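PDB 2O57: putative sarcosine dimethylglycine methyltransferase from Galdieria sulphuraria, which probably transfers methyl groups from S-adenosylmethionine to sarcosine or dimethylglycine through a Rossmann-like methyltransferase fold. Local coordinates for residues V47-E52 with L64-W69; V116-N121 with I134-G139; G139-I144 with L161-K166; S197-I202 with A281-W286. One frame throughout, in Å; residues are numbered along the deposited sequence.

Contact 1 (V47-E52 with L64-W69)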
loop_
_atom_site.group_PDB
_atom_site.type_symbol
_atom_site.label_atom_id
_atom_site.label_comp_id
_atom_site.label_asym_id
_atom_site.label_seq_id
_atom_site.Cartn_x
_atom_site.Cartn_y
_atom_site.Cartn_z
ATOM N N VAL A 47 -8.922 -10.941 -2.158
ATOM C CA VAL A 47 -9.306 -9.604 -2.637
ATOM C C VAL A 47 -8.309 -9.147 -3.695
ATOM O O VAL A 47 -7.133 -9.219 -3.475
ATOM C CB VAL A 47 -9.478 -8.602 -1.506
ATOM C CG1 VAL A 47 -9.870 -7.222 -2.044
ATOM C CG2 VAL A 47 -10.586 -9.105 -0.510
ATOM N N GLY A 48 -8.815 -8.724 -4.854
ATOM C CA GLY A 48 -8.005 -8.432 -6.015
ATOM C C GLY A 48 -7.573 -6.975 -6.145
ATOM O O GLY A 48 -8.144 -6.087 -5.510
ATOM N N LEU A 49 -6.571 -6.760 -6.991
ATOM C CA LEU A 49 -6.197 -5.424 -7.446
ATOM C C LEU A 49 -6.784 -5.274 -8.876
ATOM O O LEU A 49 -6.347 -5.948 -9.812
ATOM C CB LEU A 49 -4.665 -5.246 -7.410
ATOM C CG LEU A 49 -3.926 -5.300 -6.049
ATOM C CD1 LEU A 49 -2.397 -5.156 -6.325
ATOM C CD2 LEU A 49 -4.473 -4.191 -5.105
ATOM N N TYR A 50 -7.812 -4.433 -9.016
ATOM C CA TYR A 50 -8.606 -4.318 -10.265
ATOM C C TYR A 50 -8.169 -3.165 -11.191
ATOM O O TYR A 50 -7.759 -2.103 -10.729
ATOM C CB TYR A 50 -10.110 -4.213 -9.964
ATOM C CG TYR A 50 -10.618 -5.526 -9.407
ATOM C CD1 TYR A 50 -11.125 -6.516 -10.274
ATOM C CD2 TYR A 50 -10.567 -5.789 -8.034
ATOM C CE1 TYR A 50 -11.576 -7.758 -9.798
ATOM C CE2 TYR A 50 -10.997 -7.060 -7.530
ATOM C CZ TYR A 50 -11.510 -8.023 -8.412
ATOM O OH TYR A 50 -11.911 -9.244 -7.907
ATOM N N LYS A 51 -8.229 -3.408 -12.496
ATOM C CA LYS A 51 -7.838 -2.419 -13.510
ATOM C C LYS A 51 -9.138 -1.844 -14.070
ATOM O O LYS A 51 -10.034 -2.607 -14.398
ATOM C CB LYS A 51 -7.074 -3.140 -14.625
ATOM C CG LYS A 51 -6.675 -2.291 -15.816
ATOM C CD LYS A 51 -5.754 -3.117 -16.754
ATOM C CE LYS A 51 -5.444 -2.363 -18.071
ATOM N NZ LYS A 51 -4.426 -3.103 -18.937
ATOM N N GLU A 52 -9.251 -0.525 -14.183
ATOM C CA GLU A 52 -10.420 0.098 -14.865
ATOM C C GLU A 52 -10.409 -0.137 -16.367
ATOM O O GLU A 52 -9.324 -0.170 -16.953
ATOM C CB GLU A 52 -10.450 1.608 -14.603
ATOM C CG GLU A 52 -10.708 1.918 -13.143
ATOM C CD GLU A 52 -12.199 1.869 -12.781
ATOM O OE1 GLU A 52 -13.032 1.469 -13.636
ATOM O OE2 GLU A 52 -12.528 2.210 -11.619
ATOM N N LEU A 64 -4.572 -12.559 -8.953
ATOM C CA LEU A 64 -3.138 -12.728 -9.301
ATOM C C LEU A 64 -2.312 -11.467 -9.166
ATOM O O LEU A 64 -1.160 -11.537 -8.732
ATOM C CB LEU A 64 -2.937 -13.266 -10.730
ATOM C CG LEU A 64 -3.299 -14.718 -10.906
ATOM C CD1 LEU A 64 -3.502 -14.986 -12.390
ATOM C CD2 LEU A 64 -2.193 -15.621 -10.298
ATOM N N ARG A 65 -2.891 -10.311 -9.506
ATOM C CA ARG A 65 -2.189 -9.004 -9.285
ATOM C C ARG A 65 -1.893 -8.817 -7.786
ATOM O O ARG A 65 -0.778 -8.442 -7.398
ATOM C CB ARG A 65 -2.992 -7.827 -9.797
ATOM C CG ARG A 65 -3.127 -7.774 -11.334
ATOM C CD ARG A 65 -3.667 -6.436 -11.847
ATOM N NE ARG A 65 -4.235 -6.611 -13.174
ATOM C CZ ARG A 65 -5.540 -6.696 -13.442
ATOM N NH1 ARG A 65 -6.450 -6.535 -12.492
ATOM N NH2 ARG A 65 -5.945 -6.898 -14.698
ATOM N N THR A 66 -2.878 -9.147 -6.935
ATOM C CA THR A 66 -2.662 -9.108 -5.487
ATOM C C THR A 66 -1.500 -10.018 -5.077
ATOM O O THR A 66 -0.638 -9.606 -4.289
ATOM C CB THR A 66 -3.932 -9.528 -4.734
ATOM O OG1 THR A 66 -4.839 -8.450 -4.763
ATOM C CG2 THR A 66 -3.640 -9.911 -3.237
ATOM N N ASP A 67 -1.466 -11.255 -5.600
ATOM C CA ASP A 67 -0.410 -12.210 -5.228
ATOM C C ASP A 67 0.991 -11.724 -5.670
ATOM O O ASP A 67 1.951 -11.796 -4.902
ATOM C CB ASP A 67 -0.674 -13.586 -5.857
ATOM C CG ASP A 67 -1.944 -14.192 -5.374
ATOM O OD1 ASP A 67 -2.434 -13.765 -4.300
ATOM O OD2 ASP A 67 -2.457 -15.097 -6.077
ATOM N N GLU A 68 1.075 -11.200 -6.895
ATOM C CA GLU A 68 2.316 -10.595 -7.426
ATOM C C GLU A 68 2.732 -9.400 -6.582
ATOM O O GLU A 68 3.910 -9.251 -6.269
ATOM C CB GLU A 68 2.146 -10.137 -8.881
ATOM C CG GLU A 68 1.987 -11.282 -9.894
ATOM C CD GLU A 68 3.268 -12.067 -10.166
ATOM O OE1 GLU A 68 4.373 -11.634 -9.749
ATOM O OE2 GLU A 68 3.167 -13.121 -10.839
ATOM N N TRP A 69 1.770 -8.534 -6.245
ATOM C CA TRP A 69 2.063 -7.327 -5.430
ATOM C C TRP A 69 2.583 -7.737 -4.043
ATOM O O TRP A 69 3.628 -7.259 -3.601
ATOM C CB TRP A 69 0.818 -6.401 -5.279
ATOM C CG TRP A 69 0.947 -5.425 -4.119
ATOM C CD1 TRP A 69 1.849 -4.388 -4.008
ATOM C CD2 TRP A 69 0.178 -5.421 -2.897
ATOM N NE1 TRP A 69 1.683 -3.753 -2.793
ATOM C CE2 TRP A 69 0.661 -4.353 -2.103
ATOM C CE3 TRP A 69 -0.879 -6.211 -2.409
ATOM C CZ2 TRP A 69 0.136 -4.061 -0.849
ATOM C CZ3 TRP A 69 -1.407 -5.929 -1.147
ATOM C CH2 TRP A 69 -0.897 -4.849 -0.378
#
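Arg65 NH1 is held by two acceptors: it donates to Leu49 O at 2.7 Å and forms a salt bridge with Asp57. This grip and a second one tie an irregular loop, 47-52, to helix 59-76, which precedes the first strand of the Rossmann-like methyltransferase fold. The N-H...O angle at Leu49 O is 157°, and the acceptor sits only 3° out of the guanidinium plane, so the carbonyl meets the edge of the flat group while Lys51 CB lies over one face, toward the rim. Asp57 would partly offset the nearby positive charge of Lys51. From the next residue of the helix, the hydroxyl of Thr66 gives a hydrogen bond to the carbonyl O of Val47, OG1 to O 2.7 Å, with the donor lying in the carbonyl plane on a lone pair. Thr66 OG1 is turned toward the loop because it stands anti to its own carbonyl carbon (chi1 -77°), and Leu49 CG also rests against it at 3.5 Å. Between the two polar grips Leu49 points at the helix and crosses the side chains of both Thr66 and Trp69 at about a right angle. Met76 of the second subunit packs on Leu49, Lys51 and Arg65, which places this loop-helix joint at the dimer interface. At the far end of the leucine, CD1 comes to 3.6 Å from Trp69 CB.

Contact 2 (V116-N121 with I134-G139)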
loop_
_atom_site.group_PDB
_atom_site.type_symbol
_atom_site.label_atom_id
_atom_site.label_comp_id
_atom_site.label_asym_id
_atom_site.label_seq_id
_atom_site.Cartn_x
_atom_site.Cartn_y
_atom_site.Cartn_z
ATOM N N VAL A 116 -10.848 -30.844 4.335
ATOM C CA VAL A 116 -11.091 -31.235 2.925
ATOM C C VAL A 116 -10.205 -30.351 2.034
ATOM O O VAL A 116 -9.592 -30.853 1.090
ATOM C CB VAL A 116 -12.590 -31.116 2.526
ATOM C CG1 VAL A 116 -12.774 -31.216 1.014
ATOM C CG2 VAL A 116 -13.473 -32.177 3.311
ATOM N N GLN A 117 -10.108 -29.057 2.363
ATOM C CA GLN A 117 -9.139 -28.182 1.697
ATOM C C GLN A 117 -7.703 -28.707 1.816
ATOM O O GLN A 117 -6.972 -28.690 0.849
ATOM C CB GLN A 117 -9.180 -26.724 2.227
ATOM C CG GLN A 117 -10.480 -25.923 1.857
ATOM C CD GLN A 117 -10.381 -24.457 2.280
ATOM O OE1 GLN A 117 -9.574 -24.097 3.136
ATOM N NE2 GLN A 117 -11.194 -23.612 1.674
ATOM N N ASN A 118 -7.299 -29.119 3.013
ATOM C CA ASN A 118 -5.959 -29.669 3.212
ATOM C C ASN A 118 -5.703 -30.904 2.378
ATOM O O ASN A 118 -4.617 -31.070 1.804
ATOM C CB ASN A 118 -5.743 -30.019 4.679
ATOM C CG ASN A 118 -5.714 -28.791 5.559
ATOM O OD1 ASN A 118 -5.541 -27.662 5.061
ATOM N ND2 ASN A 118 -5.916 -28.987 6.875
ATOM N N LYS A 119 -6.691 -31.786 2.313
ATOM C CA LYS A 119 -6.511 -32.986 1.503
ATOM C C LYS A 119 -6.359 -32.641 0.014
ATOM O O LYS A 119 -5.469 -33.191 -0.670
ATOM C CB LYS A 119 -7.630 -33.992 1.745
ATOM C CG LYS A 119 -7.642 -34.562 3.172
ATOM C CD LYS A 119 -6.346 -35.366 3.514
ATOM C CE LYS A 119 -6.592 -36.466 4.551
ATOM N NZ LYS A 119 -6.818 -36.027 5.987
ATOM N N ARG A 120 -7.189 -31.719 -0.487
ATOM C CA ARG A 120 -7.071 -31.281 -1.901
ATOM C C ARG A 120 -5.760 -30.607 -2.184
ATOM O O ARG A 120 -5.187 -30.828 -3.240
ATOM C CB ARG A 120 -8.215 -30.348 -2.332
ATOM C CG ARG A 120 -9.473 -31.060 -2.487
ATOM C CD ARG A 120 -10.505 -30.273 -3.216
ATOM N NE ARG A 120 -11.776 -30.867 -2.872
ATOM C CZ ARG A 120 -12.919 -30.210 -2.740
ATOM N NH1 ARG A 120 -12.974 -28.899 -2.927
ATOM N NH2 ARG A 120 -14.010 -30.884 -2.394
ATOM N N ASN A 121 -5.336 -29.714 -1.269
ATOM C CA ASN A 121 -4.017 -29.073 -1.289
ATOM C C ASN A 121 -2.874 -30.110 -1.503
ATOM O O ASN A 121 -2.096 -29.999 -2.456
ATOM C CB ASN A 121 -3.824 -28.265 0.015
ATOM C CG ASN A 121 -2.628 -27.318 -0.046
ATOM O OD1 ASN A 121 -1.840 -27.356 -1.012
ATOM N ND2 ASN A 121 -2.448 -26.492 1.014
ATOM N N ILE A 134 6.239 -28.316 -0.276
ATOM C CA ILE A 134 5.027 -27.850 0.419
ATOM C C ILE A 134 4.482 -28.935 1.356
ATOM O O ILE A 134 4.217 -30.070 0.931
ATOM C CB ILE A 134 3.909 -27.378 -0.569
ATOM C CG1 ILE A 134 4.459 -26.367 -1.595
ATOM C CG2 ILE A 134 2.700 -26.763 0.221
ATOM C CD1 ILE A 134 3.490 -26.125 -2.794
ATOM N N THR A 135 4.331 -28.582 2.630
ATOM C CA THR A 135 3.686 -29.484 3.564
ATOM C C THR A 135 2.363 -28.898 3.987
ATOM O O THR A 135 2.204 -27.686 4.033
ATOM C CB THR A 135 4.545 -29.792 4.805
ATOM O OG1 THR A 135 4.600 -28.618 5.619
ATOM C CG2 THR A 135 5.928 -30.176 4.415
ATOM N N VAL A 136 1.398 -29.741 4.293
ATOM C CA VAL A 136 0.099 -29.228 4.656
ATOM C C VAL A 136 -0.203 -29.779 6.044
ATOM O O VAL A 136 -0.221 -31.004 6.242
ATOM C CB VAL A 136 -1.028 -29.697 3.656
ATOM C CG1 VAL A 136 -2.370 -29.091 4.048
ATOM C CG2 VAL A 136 -0.703 -29.312 2.207
ATOM N N LYS A 137 -0.466 -28.871 6.987
ATOM C CA LYS A 137 -0.761 -29.241 8.382
ATOM C C LYS A 137 -2.134 -28.696 8.767
ATOM O O LYS A 137 -2.525 -27.629 8.317
ATOM C CB LYS A 137 0.306 -28.645 9.317
ATOM C CG LYS A 137 1.794 -28.807 8.854
ATOM C CD LYS A 137 2.695 -27.775 9.594
ATOM C CE LYS A 137 4.200 -27.922 9.230
ATOM N NZ LYS A 137 4.886 -29.124 9.833
ATOM N N TYR A 138 -2.886 -29.475 9.534
ATOM C CA TYR A 138 -4.148 -29.059 10.094
ATOM C C TYR A 138 -3.862 -28.331 11.397
ATOM O O TYR A 138 -2.996 -28.749 12.172
ATOM C CB TYR A 138 -5.037 -30.272 10.378
ATOM C CG TYR A 138 -6.269 -29.972 11.212
ATOM C CD1 TYR A 138 -7.453 -29.560 10.607
ATOM C CD2 TYR A 138 -6.256 -30.112 12.607
ATOM C CE1 TYR A 138 -8.590 -29.286 11.353
ATOM C CE2 TYR A 138 -7.398 -29.845 13.362
ATOM C CZ TYR A 138 -8.565 -29.437 12.720
ATOM O OH TYR A 138 -9.716 -29.165 13.441
ATOM N N GLY A 139 -4.563 -27.224 11.617
ATOM C CA GLY A 139 -4.538 -26.603 12.920
ATOM C C GLY A 139 -5.009 -25.165 12.955
ATOM O O GLY A 139 -5.561 -24.633 11.967
#
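Asn118 and Asn121 turn their amides toward Val136 by different first torsions. In Asn118 CG lies anti to the carbonyl carbon (chi1 -67°), whereas in Asn121 it lies anti to the backbone N (chi1 -167°). The two branches of the valine are divided between them. Val136 CG1 meets Asn118 CB at 3.6 Å and also touches the OD1 of that amide; Val136 CG2 meets Asn121 ND2 at 3.5 Å, with the amide carbon of Asn121 almost as near. Helix 115-128 and strand 134-138 belong to a beta-alpha-beta unit that starts with strand 107-112, and here the helix packs on the strand it leads into, an outermost strand of the sheet within the chain. Their local axes run nearly antiparallel and approach to 8.6 Å. Further along the strand, Asn118 ND2 lies 3.7 Å from Tyr138 CA and at the edge of the tyrosine ring, whose plane is turned 79° from that of the amide. The polar need of this nitrogen is met by the carbonyl O of Asn112, at the end of strand 107-112, so the same amide touches both neighbouring strands. Asn121 OD1 has weak hydrogen bonds from Arg98 and Asn125.

Contact 3 (G139-I144 with L161-K166)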
loop_
_atom_site.group_PDB
_atom_site.type_symbol
_atom_site.label_atom_id
_atom_site.label_comp_id
_atom_site.label_asym_id
_atom_site.label_seq_id
_atom_site.Cartn_x
_atom_site.Cartn_y
_atom_site.Cartn_z
ATOM N N GLY A 139 -4.563 -27.224 11.617
ATOM C CA GLY A 139 -4.538 -26.603 12.920
ATOM C C GLY A 139 -5.009 -25.165 12.955
ATOM O O GLY A 139 -5.561 -24.633 11.967
ATOM N N SER A 140 -4.773 -24.562 14.122
ATOM C CA SER A 140 -5.302 -23.260 14.495
ATOM C C SER A 140 -4.159 -22.253 14.608
ATOM O O SER A 140 -3.075 -22.629 15.051
ATOM C CB SER A 140 -5.968 -23.430 15.855
ATOM O OG SER A 140 -6.214 -22.185 16.469
ATOM N N PHE A 141 -4.417 -20.978 14.251
ATOM C CA PHE A 141 -3.431 -19.898 14.430
ATOM C C PHE A 141 -3.193 -19.598 15.903
ATOM O O PHE A 141 -2.213 -18.928 16.227
ATOM C CB PHE A 141 -3.879 -18.551 13.824
ATOM C CG PHE A 141 -4.367 -18.612 12.408
ATOM C CD1 PHE A 141 -4.156 -19.735 11.605
ATOM C CD2 PHE A 141 -5.024 -17.497 11.868
ATOM C CE1 PHE A 141 -4.601 -19.765 10.287
ATOM C CE2 PHE A 141 -5.481 -17.512 10.560
ATOM C CZ PHE A 141 -5.279 -18.656 9.758
ATOM N N LEU A 142 -4.101 -20.057 16.776
ATOM C CA LEU A 142 -3.955 -19.863 18.224
ATOM C C LEU A 142 -2.963 -20.875 18.811
ATOM O O LEU A 142 -2.448 -20.684 19.903
ATOM C CB LEU A 142 -5.318 -19.949 18.918
ATOM C CG LEU A 142 -6.386 -18.999 18.370
ATOM C CD1 LEU A 142 -7.735 -19.123 19.119
ATOM C CD2 LEU A 142 -5.887 -17.568 18.410
ATOM N N GLU A 143 -2.668 -21.931 18.050
ATOM C CA GLU A 143 -1.741 -22.950 18.489
ATOM C C GLU A 143 -0.983 -23.527 17.290
ATOM O O GLU A 143 -1.203 -24.676 16.864
ATOM C CB GLU A 143 -2.510 -24.045 19.237
ATOM C CG GLU A 143 -1.698 -24.747 20.314
ATOM C CD GLU A 143 -2.513 -25.790 21.075
ATOM O OE1 GLU A 143 -2.159 -26.998 20.973
ATOM O OE2 GLU A 143 -3.523 -25.414 21.743
ATOM N N ILE A 144 -0.086 -22.722 16.742
ATOM C CA ILE A 144 0.635 -23.133 15.547
ATOM C C ILE A 144 1.477 -24.351 15.939
ATOM O O ILE A 144 2.275 -24.268 16.879
ATOM C CB ILE A 144 1.479 -21.981 14.955
ATOM C CG1 ILE A 144 0.572 -20.758 14.630
ATOM C CG2 ILE A 144 2.246 -22.482 13.747
ATOM C CD1 ILE A 144 1.350 -19.487 14.093
ATOM N N LEU A 161 -9.309 -12.230 9.535
ATOM C CA LEU A 161 -10.695 -11.742 9.651
ATOM C C LEU A 161 -11.550 -12.602 10.598
ATOM O O LEU A 161 -12.271 -12.067 11.445
ATOM C CB LEU A 161 -11.383 -11.648 8.253
ATOM C CG LEU A 161 -12.888 -11.293 8.182
ATOM C CD1 LEU A 161 -13.111 -9.900 8.697
ATOM C CD2 LEU A 161 -13.423 -11.376 6.767
ATOM N N HIS A 162 -11.468 -13.918 10.441
ATOM C CA HIS A 162 -12.329 -14.856 11.156
ATOM C C HIS A 162 -11.797 -15.299 12.520
ATOM O O HIS A 162 -12.520 -15.904 13.344
ATOM C CB HIS A 162 -12.565 -16.066 10.260
ATOM C CG HIS A 162 -13.070 -15.701 8.897
ATOM N ND1 HIS A 162 -14.314 -15.135 8.696
ATOM C CD2 HIS A 162 -12.494 -15.793 7.675
ATOM C CE1 HIS A 162 -14.493 -14.920 7.404
ATOM N NE2 HIS A 162 -13.400 -15.303 6.763
ATOM N N SER A 163 -10.535 -14.986 12.777
ATOM C CA SER A 163 -9.907 -15.399 14.001
ATOM C C SER A 163 -10.377 -14.556 15.164
ATOM O O SER A 163 -10.287 -13.320 15.130
ATOM C CB SER A 163 -8.399 -15.273 13.864
ATOM O OG SER A 163 -7.763 -16.099 14.798
ATOM N N PRO A 164 -10.927 -15.212 16.201
ATOM C CA PRO A 164 -10.997 -14.430 17.413
ATOM C C PRO A 164 -9.609 -14.469 18.071
ATOM O O PRO A 164 -8.659 -15.082 17.526
ATOM C CB PRO A 164 -12.057 -15.152 18.256
ATOM C CG PRO A 164 -12.009 -16.604 17.788
ATOM C CD PRO A 164 -11.459 -16.583 16.356
ATOM N N ASP A 165 -9.495 -13.837 19.219
ATOM C CA ASP A 165 -8.241 -13.750 19.919
ATOM C C ASP A 165 -7.093 -13.322 19.016
ATOM O O ASP A 165 -6.127 -14.044 18.834
ATOM C CB ASP A 165 -7.937 -15.048 20.657
ATOM C CG ASP A 165 -7.060 -14.821 21.851
ATOM O OD1 ASP A 165 -6.948 -15.747 22.679
ATOM O OD2 ASP A 165 -6.482 -13.706 21.952
ATOM N N LYS A 166 -7.224 -12.127 18.456
ATOM C CA LYS A 166 -6.179 -11.517 17.618
ATOM C C LYS A 166 -4.850 -11.371 18.348
ATOM O O LYS A 166 -3.805 -11.524 17.720
ATOM C CB LYS A 166 -6.629 -10.162 17.049
ATOM C CG LYS A 166 -7.941 -10.160 16.229
ATOM C CD LYS A 166 -7.751 -10.539 14.776
ATOM C CE LYS A 166 -8.989 -10.162 13.929
ATOM N NZ LYS A 166 -10.177 -10.971 14.305
#
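Leu142 reaches across from loop 139-144 to the loop that ends at Asp165. Its CB points toward that loop, and CG stands anti to the carbonyl carbon (chi1 -55°). From CG the CD2 branch makes the leucine's contacts with the other loop: it lies 3.6 Å from Asp165 O, slightly farther from Pro164 O and Asp165 CB, and more loosely near Ser163 OG. A methyl group thus rests against two successive carbonyl oxygens. Val169 and Lys168 of helix 166-176 also touch the leucine. Beside it, the Phe141 ring approaches Ser163 OG through CD2 at 4.2 Å. That hydroxyl donates its proton to Pro164 O at 3.0 Å, on a lone pair in the carbonyl plane. On the other loop, Ser140 OG accepts from Leu142 N at 3.0 Å, closing an ST turn, while a type I beta turn from Ser140 to Glu143 presents Phe141 and Leu142 together. Asp165 is the N-cap of helix 166-176, its OD2 accepting from Lys168 N. The contact therefore pairs two loops that follow parallel strands, 134-138 and 151-157, consecutive in sequence but not adjacent in the sheet, as at the carboxyl-end rim of a Rossmann-like methyltransferase sheet, where the cofactor binds in relatives of this family.

Contact 4 (S197-I202 with A281-W286)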
loop_
_atom_site.group_PDB
_atom_site.type_symbol
_atom_site.label_atom_id
_atom_site.label_comp_id
_atom_site.label_asym_id
_atom_site.label_seq_id
_atom_site.Cartn_x
_atom_site.Cartn_y
_atom_site.Cartn_z
ATOM N N SER A 197 -20.367 -0.637 16.964
ATOM C CA SER A 197 -21.800 -0.253 16.928
ATOM C C SER A 197 -22.238 0.207 15.536
ATOM O O SER A 197 -23.413 0.089 15.168
ATOM C CB SER A 197 -22.116 0.836 17.955
ATOM O OG SER A 197 -21.580 2.083 17.547
ATOM N N SER A 198 -21.277 0.692 14.753
ATOM C CA SER A 198 -21.573 1.286 13.446
ATOM C C SER A 198 -21.425 0.327 12.256
ATOM O O SER A 198 -21.687 0.704 11.129
ATOM C CB SER A 198 -20.738 2.556 13.265
ATOM O OG SER A 198 -20.100 2.568 12.003
ATOM N N ILE A 199 -21.038 -0.920 12.532
ATOM C CA ILE A 199 -20.855 -1.972 11.511
ATOM C C ILE A 199 -21.519 -3.278 11.971
ATOM O O ILE A 199 -21.130 -4.377 11.586
ATOM C CB ILE A 199 -19.370 -2.227 11.161
ATOM C CG1 ILE A 199 -18.522 -2.466 12.433
ATOM C CG2 ILE A 199 -18.815 -1.083 10.263
ATOM C CD1 ILE A 199 -17.117 -3.018 12.130
ATOM N N GLN A 200 -22.564 -3.114 12.768
ATOM C CA GLN A 200 -23.301 -4.199 13.346
ATOM C C GLN A 200 -23.949 -5.122 12.287
ATOM O O GLN A 200 -23.826 -6.349 12.400
ATOM C CB GLN A 200 -24.321 -3.625 14.350
ATOM C CG GLN A 200 -24.738 -4.568 15.472
ATOM C CD GLN A 200 -23.540 -5.169 16.175
ATOM O OE1 GLN A 200 -22.707 -4.452 16.743
ATOM N NE2 GLN A 200 -23.426 -6.494 16.112
ATOM N N PRO A 201 -24.634 -4.552 11.259
ATOM C CA PRO A 201 -25.151 -5.426 10.217
ATOM C C PRO A 201 -24.117 -6.399 9.668
ATOM O O PRO A 201 -24.411 -7.584 9.534
ATOM C CB PRO A 201 -25.596 -4.445 9.132
ATOM C CG PRO A 201 -26.018 -3.261 9.887
ATOM C CD PRO A 201 -25.007 -3.150 10.998
ATOM N N ILE A 202 -22.914 -5.919 9.371
ATOM C CA ILE A 202 -21.886 -6.804 8.833
ATOM C C ILE A 202 -21.281 -7.740 9.888
ATOM O O ILE A 202 -21.002 -8.902 9.588
ATOM C CB ILE A 202 -20.804 -6.046 8.016
ATOM C CG1 ILE A 202 -20.086 -7.015 7.074
ATOM C CG2 ILE A 202 -19.837 -5.219 8.914
ATOM C CD1 ILE A 202 -19.115 -6.347 6.201
ATOM N N ALA A 281 -19.103 3.607 2.158
ATOM C CA ALA A 281 -19.431 4.511 3.273
ATOM C C ALA A 281 -18.207 4.949 4.059
ATOM O O ALA A 281 -18.319 5.714 4.996
ATOM C CB ALA A 281 -20.488 3.854 4.233
ATOM N N GLY A 282 -17.034 4.470 3.662
ATOM C CA GLY A 282 -15.788 4.773 4.379
ATOM C C GLY A 282 -15.687 4.110 5.739
ATOM O O GLY A 282 -14.908 4.558 6.582
ATOM N N LYS A 283 -16.439 3.029 5.967
ATOM C CA LYS A 283 -16.349 2.282 7.227
ATOM C C LYS A 283 -15.395 1.076 7.163
ATOM O O LYS A 283 -14.849 0.684 8.167
ATOM C CB LYS A 283 -17.715 1.767 7.681
ATOM C CG LYS A 283 -18.777 2.879 7.855
ATOM C CD LYS A 283 -19.969 2.316 8.581
ATOM C CE LYS A 283 -20.967 3.405 8.909
ATOM N NZ LYS A 283 -22.190 3.151 8.081
ATOM N N LEU A 284 -15.266 0.484 5.984
ATOM C CA LEU A 284 -14.545 -0.777 5.803
ATOM C C LEU A 284 -13.458 -0.615 4.766
ATOM O O LEU A 284 -13.574 0.204 3.846
ATOM C CB LEU A 284 -15.496 -1.889 5.369
ATOM C CG LEU A 284 -16.713 -2.136 6.272
ATOM C CD1 LEU A 284 -17.580 -3.266 5.650
ATOM C CD2 LEU A 284 -16.285 -2.546 7.660
ATOM N N THR A 285 -12.416 -1.409 4.898
ATOM C CA THR A 285 -11.330 -1.378 3.904
ATOM C C THR A 285 -10.677 -2.744 3.722
ATOM O O THR A 285 -11.011 -3.684 4.415
ATOM C CB THR A 285 -10.251 -0.281 4.256
ATOM O OG1 THR A 285 -9.347 -0.142 3.174
ATOM C CG2 THR A 285 -9.461 -0.604 5.544
ATOM N N TRP A 286 -9.776 -2.851 2.760
ATOM C CA TRP A 286 -8.970 -4.057 2.630
ATOM C C TRP A 286 -7.564 -3.632 2.983
ATOM O O TRP A 286 -6.987 -2.808 2.291
ATOM C CB TRP A 286 -9.044 -4.641 1.211
ATOM C CG TRP A 286 -8.183 -5.892 1.020
ATOM C CD1 TRP A 286 -8.233 -7.055 1.768
ATOM C CD2 TRP A 286 -7.177 -6.085 0.045
ATOM N NE1 TRP A 286 -7.287 -7.932 1.326
ATOM C CE2 TRP A 286 -6.644 -7.383 0.243
ATOM C CE3 TRP A 286 -6.678 -5.294 -1.004
ATOM C CZ2 TRP A 286 -5.622 -7.912 -0.561
ATOM C CZ3 TRP A 286 -5.664 -5.828 -1.819
ATOM C CH2 TRP A 286 -5.144 -7.126 -1.579
#
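Ile202 and Leu284 meet tip to tip, CD1 to CD1 at 3.5 Å, a tighter approach than usual for two methyl groups. Both chains are extended toward the meeting point. In Ile202 CG1 is anti to the backbone N (chi1 -159°) and the chain continues straight to CD1; in Leu284 CG is anti to the carbonyl carbon, and CD1 is the branch that touches Ile202. The other branch, Leu284 CD2, lies 3.9 Å from Ile199 CG2, where the two side chains pass obliquely. Ile199 carries the less common first torsion, with CG1 between the backbone N and the carbonyl carbon (chi1 51°), which leaves CG2 beside the backbone N and facing both Leu284 and Lys283. The lysine and Ile199 slide past each other in opposite directions, Lys283 CD lying 4.0 Å from that CG2. Beyond CD, the lysine's CE rests 3.3 Å from Ser198 OG, and a bend at chi4 (112°) sets the direction of NZ. Trp275 of helix 262-280 touches both Ile202 and Leu284, while Leu238 of helix 235-251 adds to the cover of Leu284. Gly282 closes helix 262-280 with a Schellman motif, and strand 284-293 starts two residues later. Residues leading into and starting helix 200-206 thus pack on the beginning of the antiparallel seventh strand, inserted between strands 181-190 and 226-233 as in Rossmann-like methyltransferases.

Four contacts illustrate how segments separated in sequence meet within one alpha/beta fold. Contacts 2 and 3 are consecutive, sharing Gly139, where strand 134-138 gives way to the loop of contact 3; their centres are 16 Å apart. Contacts 2 and 4 reach the same sheet, but lie on opposite sides of the chain's centre, 32 Å apart between centres. Contacts 1 and 4 have centres 23 Å apart yet touch through Trp286: its CH2 lies 3.5 Å from Val47 O and 3.5 Å from Thr66 OG1. Near a glycine-rich, Rossmann-type pattern, unconfirmed here but consistent with cofactor binding, contact 2 brings Asn121 and contact 3 brings Phe141.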